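Local coordinates for protein gene activator AphA (Vibrio cholerae, PDB 1YG2) that activates virulence genes in Vibrio cholerae as a winged helix transcription factor related to the PadR family, and so probably acts by binding DNA, at residues S2-V10 with Q39-M47; V126-Y137 with E150-L158. All blocks are in the same frame, centred on the assembly; numbering follows the deposited sequence.

Contact 1. Residues S2-V10 with Q39-M47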
# COMPACT_ATOMS: atom_id res chain seq x y z
N SER A 2 -12.19 -3.33 8.91
CA SER A 2 -12.76 -2.59 7.76
C SER A 2 -13.55 -1.36 8.23
O SER A 2 -13.48 -0.99 9.39
CB SER A 2 -13.65 -3.52 6.93
OG SER A 2 -14.48 -4.31 7.76
N LEU A 3 -14.30 -0.75 7.32
CA LEU A 3 -15.06 0.45 7.66
C LEU A 3 -15.92 0.33 8.92
O LEU A 3 -15.90 1.21 9.78
CB LEU A 3 -15.95 0.86 6.48
CG LEU A 3 -16.86 2.08 6.70
CD1 LEU A 3 -16.04 3.26 7.23
CD2 LEU A 3 -17.54 2.44 5.37
N PRO A 4 -16.68 -0.77 9.04
CA PRO A 4 -17.49 -0.85 10.25
C PRO A 4 -16.66 -0.90 11.53
O PRO A 4 -17.07 -0.36 12.56
CB PRO A 4 -18.35 -2.10 10.03
CG PRO A 4 -17.57 -2.92 9.03
CD PRO A 4 -16.97 -1.88 8.11
N HIS A 5 -15.49 -1.52 11.48
CA HIS A 5 -14.67 -1.57 12.69
C HIS A 5 -14.10 -0.19 13.00
O HIS A 5 -13.92 0.19 14.16
CB HIS A 5 -13.54 -2.58 12.55
CG HIS A 5 -14.01 -3.94 12.14
ND1 HIS A 5 -13.94 -4.39 10.83
CD2 HIS A 5 -14.64 -4.91 12.83
CE1 HIS A 5 -14.51 -5.57 10.74
NE2 HIS A 5 -14.95 -5.91 11.95
N VAL A 6 -13.83 0.57 11.95
CA VAL A 6 -13.32 1.92 12.12
C VAL A 6 -14.41 2.73 12.82
O VAL A 6 -14.12 3.55 13.69
CB VAL A 6 -12.97 2.55 10.76
CG1 VAL A 6 -12.64 4.04 10.93
CG2 VAL A 6 -11.77 1.79 10.16
N ILE A 7 -15.66 2.48 12.45
CA ILE A 7 -16.80 3.17 13.05
C ILE A 7 -17.06 2.65 14.47
O ILE A 7 -17.34 3.43 15.38
CB ILE A 7 -18.05 2.98 12.20
CG1 ILE A 7 -17.83 3.61 10.82
CG2 ILE A 7 -19.26 3.59 12.88
CD1 ILE A 7 -18.89 3.23 9.80
N LEU A 8 -16.97 1.34 14.66
CA LEU A 8 -17.18 0.78 15.99
C LEU A 8 -16.18 1.35 16.99
O LEU A 8 -16.50 1.58 18.16
CB LEU A 8 -17.08 -0.75 15.95
CG LEU A 8 -18.23 -1.50 15.25
CD1 LEU A 8 -18.03 -3.00 15.35
CD2 LEU A 8 -19.53 -1.13 15.92
N THR A 9 -14.95 1.58 16.54
CA THR A 9 -13.90 2.11 17.40
C THR A 9 -14.32 3.46 17.96
O THR A 9 -14.16 3.74 19.15
CB THR A 9 -12.59 2.31 16.62
OG1 THR A 9 -12.21 1.06 16.03
CG2 THR A 9 -11.49 2.81 17.54
N VAL A 10 -14.87 4.31 17.11
CA VAL A 10 -15.32 5.61 17.55
C VAL A 10 -16.33 5.44 18.68
O VAL A 10 -16.17 6.00 19.76
CB VAL A 10 -15.99 6.38 16.40
CG1 VAL A 10 -16.53 7.71 16.90
CG2 VAL A 10 -15.01 6.60 15.27
N GLN A 39 -20.88 6.81 2.29
CA GLN A 39 -20.44 5.47 2.65
C GLN A 39 -20.60 5.24 4.15
O GLN A 39 -21.06 4.18 4.57
CB GLN A 39 -18.97 5.28 2.27
CG GLN A 39 -18.67 5.48 0.80
CD GLN A 39 -17.19 5.44 0.50
OE1 GLN A 39 -16.41 6.24 1.02
NE2 GLN A 39 -16.79 4.51 -0.36
N VAL A 40 -20.24 6.24 4.94
CA VAL A 40 -20.35 6.14 6.39
C VAL A 40 -21.79 5.93 6.84
O VAL A 40 -22.08 5.00 7.60
CB VAL A 40 -19.75 7.38 7.07
CG1 VAL A 40 -20.02 7.34 8.56
CG2 VAL A 40 -18.25 7.42 6.81
N TYR A 41 -22.70 6.78 6.36
CA TYR A 41 -24.12 6.66 6.72
C TYR A 41 -24.65 5.30 6.28
O TYR A 41 -25.39 4.65 7.01
CB TYR A 41 -24.94 7.78 6.09
CG TYR A 41 -24.82 9.06 6.86
CD1 TYR A 41 -24.37 10.23 6.24
CD2 TYR A 41 -25.10 9.10 8.22
CE1 TYR A 41 -24.20 11.41 6.96
CE2 TYR A 41 -24.93 10.27 8.95
CZ TYR A 41 -24.48 11.42 8.31
OH TYR A 41 -24.29 12.56 9.05
N ARG A 42 -24.28 4.89 5.08
CA ARG A 42 -24.74 3.61 4.58
C ARG A 42 -24.25 2.46 5.47
O ARG A 42 -25.01 1.54 5.76
CB ARG A 42 -24.26 3.42 3.13
CG ARG A 42 -25.02 4.31 2.14
CD ARG A 42 -24.58 4.08 0.69
NE ARG A 42 -23.23 4.57 0.44
CZ ARG A 42 -22.67 4.64 -0.76
NH1 ARG A 42 -23.35 4.25 -1.83
NH2 ARG A 42 -21.44 5.10 -0.90
N GLU A 43 -23.00 2.54 5.92
CA GLU A 43 -22.44 1.49 6.77
C GLU A 43 -23.13 1.50 8.12
O GLU A 43 -23.44 0.45 8.67
CB GLU A 43 -20.93 1.69 6.97
CG GLU A 43 -20.22 0.51 7.60
CD GLU A 43 -20.38 -0.78 6.80
OE1 GLU A 43 -20.32 -0.72 5.56
OE2 GLU A 43 -20.57 -1.85 7.41
N LEU A 44 -23.37 2.69 8.66
CA LEU A 44 -24.06 2.82 9.94
C LEU A 44 -25.42 2.15 9.85
O LEU A 44 -25.90 1.55 10.81
CB LEU A 44 -24.24 4.29 10.30
CG LEU A 44 -23.20 4.90 11.24
CD1 LEU A 44 -23.47 6.40 11.36
CD2 LEU A 44 -23.27 4.21 12.62
N ASN A 45 -26.04 2.29 8.69
CA ASN A 45 -27.35 1.70 8.43
C ASN A 45 -27.25 0.18 8.49
O ASN A 45 -28.01 -0.47 9.22
CB ASN A 45 -27.84 2.14 7.05
CG ASN A 45 -29.25 1.71 6.77
OD1 ASN A 45 -30.20 2.23 7.35
ND2 ASN A 45 -29.41 0.75 5.87
N LYS A 46 -26.32 -0.39 7.74
CA LYS A 46 -26.11 -1.84 7.73
C LYS A 46 -25.78 -2.35 9.12
O LYS A 46 -26.20 -3.43 9.50
CB LYS A 46 -24.97 -2.23 6.77
CG LYS A 46 -25.33 -2.22 5.29
CD LYS A 46 -24.26 -2.91 4.43
CE LYS A 46 -24.75 -3.12 2.98
NZ LYS A 46 -23.76 -3.79 2.08
N MET A 47 -25.03 -1.56 9.87
CA MET A 47 -24.66 -1.95 11.23
C MET A 47 -25.85 -1.99 12.19
O MET A 47 -25.84 -2.74 13.18
CB MET A 47 -23.60 -1.00 11.77
CG MET A 47 -22.23 -1.27 11.19
SD MET A 47 -21.06 0.04 11.51
CE MET A 47 -20.79 -0.20 13.19
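Glu43 and Ile7 meet because of how each turns at its first bonds. Glu43 sends CG opposite its backbone N (chi1 -168°) and then bends at chi2, which lays its carboxylate along the first turn of helix 3-10 with OE2 beside the proline ring, 3.4 Å from Pro4 CB. In Ile7, CG1 lies opposite the carbonyl carbon (chi1 -63°), and the chain carries CD1 out to Glu43 CG at 3.7 Å. Ile7 is a true knob: it fills the hole made by Val40, Glu43, Leu44 and Met47, its CG2 standing 4.1 Å from both Leu44 CD2 and Met47 CE. Leu3 slides past Glu43 in the opposing direction, its CG 3.8 Å from Glu43 CG, so Leu3 and Ile7 lie next to each other against the CB and CG of Glu43. Farther along helix 39-47, Met47 brings SD to 3.8 Å from Pro4 CB, and the bend at its last torsion turns the methyl CE toward Ile7 and Leu8.

The two helix axes approach to 10.0 Å and cross at -82°, nearly perpendicular, which limits the contact to one patch around Pro4 and Glu43. This is packing within the three-helix part of the winged helix domain: helix 37-49 is the third helix of the helix-turn-helix, probably the DNA-recognition helix, and helix 3-13 packs across it. Phe25 of helix 18-25 leans on both Leu3 and Ile7, and Val53 of strand 53-55 touches Leu8 and Met47. Val6, on another face of helix 3-10, packs on Ala98 of the second subunit.

No hydrogen bond crosses, so cohesion is almost wholly apolar: Glu43 lends its aliphatic part to the core and sets its charged end against the proline ring, where both residues remain partly exposed.

Contact 2. Residues V126-Y137 with E150-L158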
# COMPACT_ATOMS: atom_id res chain seq x y z
N VAL A 126 2.38 15.84 1.82
CA VAL A 126 3.34 15.74 2.91
C VAL A 126 3.40 17.07 3.66
O VAL A 126 3.43 17.10 4.89
CB VAL A 126 4.75 15.36 2.40
CG1 VAL A 126 5.79 15.60 3.48
CG2 VAL A 126 4.76 13.90 1.97
N ALA A 127 3.40 18.16 2.90
CA ALA A 127 3.44 19.50 3.47
C ALA A 127 2.23 19.70 4.37
O ALA A 127 2.35 20.23 5.48
CB ALA A 127 3.45 20.54 2.36
N HIS A 128 1.08 19.28 3.88
CA HIS A 128 -0.18 19.38 4.61
C HIS A 128 -0.09 18.68 5.96
O HIS A 128 -0.41 19.25 7.01
CB HIS A 128 -1.29 18.74 3.77
CG HIS A 128 -2.59 18.55 4.50
ND1 HIS A 128 -3.35 19.60 4.95
CD2 HIS A 128 -3.25 17.42 4.85
CE1 HIS A 128 -4.44 19.13 5.54
NE2 HIS A 128 -4.40 17.81 5.49
N TYR A 129 0.37 17.43 5.93
CA TYR A 129 0.50 16.64 7.14
C TYR A 129 1.52 17.24 8.10
O TYR A 129 1.32 17.22 9.31
CB TYR A 129 0.86 15.20 6.75
CG TYR A 129 -0.32 14.46 6.16
CD1 TYR A 129 -0.14 13.42 5.23
CD2 TYR A 129 -1.62 14.78 6.54
CE1 TYR A 129 -1.23 12.73 4.70
CE2 TYR A 129 -2.72 14.09 6.02
CZ TYR A 129 -2.52 13.07 5.10
OH TYR A 129 -3.62 12.41 4.59
N GLN A 130 2.61 17.78 7.58
CA GLN A 130 3.62 18.38 8.45
C GLN A 130 3.05 19.61 9.14
O GLN A 130 3.33 19.85 10.32
CB GLN A 130 4.87 18.74 7.65
CG GLN A 130 5.60 17.52 7.14
CD GLN A 130 6.80 17.87 6.30
OE1 GLN A 130 6.71 18.71 5.40
NE2 GLN A 130 7.92 17.23 6.58
N GLU A 131 2.24 20.37 8.42
CA GLU A 131 1.61 21.56 8.97
C GLU A 131 0.71 21.15 10.12
O GLU A 131 0.71 21.78 11.19
CB GLU A 131 0.76 22.27 7.92
CG GLU A 131 1.56 23.06 6.90
CD GLU A 131 0.69 23.86 5.93
OE1 GLU A 131 -0.26 24.54 6.40
OE2 GLU A 131 0.96 23.81 4.71
N ILE A 132 -0.05 20.09 9.90
CA ILE A 132 -0.96 19.60 10.92
C ILE A 132 -0.22 19.10 12.14
O ILE A 132 -0.61 19.41 13.26
CB ILE A 132 -1.85 18.48 10.37
CG1 ILE A 132 -2.80 19.05 9.33
CG2 ILE A 132 -2.61 17.81 11.52
CD1 ILE A 132 -3.46 18.01 8.46
N GLU A 133 0.86 18.35 11.93
CA GLU A 133 1.63 17.82 13.06
C GLU A 133 2.21 18.93 13.94
O GLU A 133 2.09 18.89 15.16
CB GLU A 133 2.77 16.92 12.56
CG GLU A 133 3.65 16.37 13.68
CD GLU A 133 4.75 15.44 13.18
OE1 GLU A 133 5.26 15.65 12.06
OE2 GLU A 133 5.14 14.51 13.93
N ALA A 134 2.84 19.93 13.32
CA ALA A 134 3.43 21.03 14.08
C ALA A 134 2.36 21.79 14.88
O ALA A 134 2.59 22.19 16.02
CB ALA A 134 4.15 21.99 13.14
N ALA A 135 1.19 21.95 14.28
CA ALA A 135 0.10 22.68 14.90
C ALA A 135 -0.66 21.98 16.03
O ALA A 135 -1.06 22.63 16.99
CB ALA A 135 -0.88 23.13 13.82
N TYR A 136 -0.86 20.67 15.93
CA TYR A 136 -1.60 19.97 16.97
C TYR A 136 -0.90 18.76 17.57
O TYR A 136 -1.33 18.27 18.61
CB TYR A 136 -2.96 19.50 16.43
CG TYR A 136 -3.75 20.58 15.74
CD1 TYR A 136 -3.47 20.93 14.42
CD2 TYR A 136 -4.71 21.32 16.43
CE1 TYR A 136 -4.14 21.98 13.80
CE2 TYR A 136 -5.38 22.37 15.81
CZ TYR A 136 -5.09 22.70 14.50
OH TYR A 136 -5.73 23.76 13.90
N TYR A 137 0.15 18.27 16.94
CA TYR A 137 0.83 17.08 17.45
C TYR A 137 2.35 17.21 17.51
O TYR A 137 3.06 16.22 17.32
CB TYR A 137 0.50 15.87 16.57
CG TYR A 137 -0.98 15.64 16.34
CD1 TYR A 137 -1.57 15.97 15.11
CD2 TYR A 137 -1.79 15.06 17.32
CE1 TYR A 137 -2.92 15.72 14.87
CE2 TYR A 137 -3.13 14.81 17.08
CZ TYR A 137 -3.69 15.14 15.85
OH TYR A 137 -5.02 14.87 15.60
N GLU A 150 -3.62 9.44 17.41
CA GLU A 150 -3.93 10.18 16.18
C GLU A 150 -2.62 10.60 15.53
O GLU A 150 -2.43 10.45 14.32
CB GLU A 150 -4.76 11.43 16.49
CG GLU A 150 -6.06 11.18 17.22
CD GLU A 150 -6.80 12.47 17.52
OE1 GLU A 150 -6.15 13.53 17.65
OE2 GLU A 150 -8.05 12.43 17.64
N ARG A 151 -1.74 11.14 16.36
CA ARG A 151 -0.44 11.60 15.91
C ARG A 151 0.28 10.48 15.17
O ARG A 151 0.84 10.69 14.09
CB ARG A 151 0.41 12.05 17.11
CG ARG A 151 1.83 12.45 16.72
CD ARG A 151 2.67 12.93 17.91
NE ARG A 151 4.08 13.06 17.54
CZ ARG A 151 4.96 12.08 17.58
NH1 ARG A 151 4.59 10.87 18.00
NH2 ARG A 151 6.21 12.28 17.18
N LEU A 152 0.26 9.28 15.73
CA LEU A 152 0.93 8.16 15.08
C LEU A 152 0.31 7.81 13.73
O LEU A 152 1.03 7.51 12.77
CB LEU A 152 0.94 6.95 16.02
CG LEU A 152 1.86 7.10 17.24
CD1 LEU A 152 1.58 5.98 18.24
CD2 LEU A 152 3.32 7.07 16.79
N THR A 153 -1.02 7.84 13.62
CA THR A 153 -1.64 7.52 12.34
C THR A 153 -1.25 8.59 11.33
O THR A 153 -1.03 8.29 10.15
CB THR A 153 -3.17 7.45 12.42
OG1 THR A 153 -3.68 8.72 12.83
CG2 THR A 153 -3.59 6.36 13.40
N LEU A 154 -1.16 9.84 11.78
CA LEU A 154 -0.76 10.93 10.89
C LEU A 154 0.67 10.67 10.43
O LEU A 154 0.99 10.76 9.24
CB LEU A 154 -0.83 12.29 11.62
CG LEU A 154 -0.26 13.50 10.86
CD1 LEU A 154 -1.00 13.65 9.55
CD2 LEU A 154 -0.41 14.77 11.67
N ARG A 155 1.54 10.31 11.38
CA ARG A 155 2.94 10.05 11.07
C ARG A 155 3.14 8.94 10.03
O ARG A 155 4.14 8.95 9.30
CB ARG A 155 3.70 9.66 12.35
CG ARG A 155 3.59 10.67 13.49
CD ARG A 155 4.75 11.60 13.52
NE ARG A 155 6.01 10.87 13.42
CZ ARG A 155 7.10 11.38 12.85
NH1 ARG A 155 7.05 12.61 12.34
NH2 ARG A 155 8.20 10.66 12.73
N ARG A 156 2.22 7.99 9.95
CA ARG A 156 2.38 6.90 8.98
C ARG A 156 2.34 7.40 7.54
O ARG A 156 3.18 7.02 6.73
CB ARG A 156 1.31 5.83 9.18
CG ARG A 156 1.68 4.51 8.52
CD ARG A 156 0.47 3.73 8.05
NE ARG A 156 0.53 3.55 6.60
CZ ARG A 156 -0.18 4.26 5.73
NH1 ARG A 156 -1.02 5.19 6.16
NH2 ARG A 156 -0.02 4.05 4.43
N ASN A 157 1.36 8.24 7.22
CA ASN A 157 1.23 8.77 5.85
C ASN A 157 2.50 9.50 5.53
O ASN A 157 3.06 9.37 4.44
CB ASN A 157 0.11 9.79 5.74
CG ASN A 157 -1.22 9.26 6.15
OD1 ASN A 157 -1.80 8.42 5.47
ND2 ASN A 157 -1.72 9.73 7.29
N LEU A 158 2.93 10.30 6.49
CA LEU A 158 4.11 11.11 6.33
C LEU A 158 5.35 10.31 5.94
O LEU A 158 5.93 10.53 4.87
CB LEU A 158 4.37 11.88 7.62
CG LEU A 158 5.31 13.07 7.51
CD1 LEU A 158 4.71 14.09 6.54
CD2 LEU A 158 5.51 13.70 8.89
O HOH W 1 5.44 15.17 16.32
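Tyr137 and Glu150 close one end of this antiparallel pair: the phenol OH donates to Glu150 OE1 over 2.7 Å, approaching from above the carboxylate, whose plane stands 81° from that of the ring. One face of the same ring lies over Arg151 CA, and its CD1 touches Leu154 CD2 at 3.8 Å. Tyr136 CB lies over the opposite face, so the ring is sandwiched. Next comes Glu133, a knob among Arg151, Leu154, Arg155 and Leu158. Its chain runs extended, with CG opposite the backbone N, and so reaches across to Arg155, whose NH1 donates to the syn lone pair of Glu133 OE2 at 3.1 Å, a bent hydrogen bond with the oxygen tilted out of the guanidinium plane, within a salt bridge. Alongside, the one N-H of Arg151 NE is shared between a water and, weakly, Tyr137 O at 3.3 Å. That water also lies within hydrogen-bonding reach of Glu133 OE2 and Tyr137 O.

Helices 126-136 and 150-158 run at 154° to each other, their axes 9.7 Å apart, as an antiparallel hairpin with knobs-into-holes packing in the C-terminal virulence activator domain. Deeper in, Leu158 is the answering knob, set among Val126, Tyr129, Gln130 and Glu133; its CD1 lies 3.6 Å from Val126 CG1. Leu154 divides its methyls, CD1 to the Tyr129 ring and CD2 to Ile132 CG2, 3.8 Å away.

Asn157 ND2 lies over one face of the Tyr129 ring, with the two planes only 27° apart, and Asn157 CB comes to 3.4 Å from Tyr129 CE1. A hydrogen bond from Asn157 ND2 to Tyr31 O holds that amide in place. Arg155 has a second acidic partner, Glu170 of the second subunit, and Leu152 O accepts from Trp167 NE1 of the same subunit.

Contact 1 is complete before contact 2 begins along the chain. The first joins helices 3-13 and 37-49 of the N-terminal winged helix domain; the second joins helices 108-136 and 145-177 of the C-terminal domain. They share no helix. Their centres are 24 Å apart, on opposite sides of the chain's centre, and their nearest atoms are about 9 Å apart without touching. Tyr31, in a loop between the two segments of contact 1, reaches residues of 126-137 and 150-158, linking the regions. Both contacts also touch the second subunit, which thus meets both regions, through helix 3-13 in the first and helix 145-177 in the second.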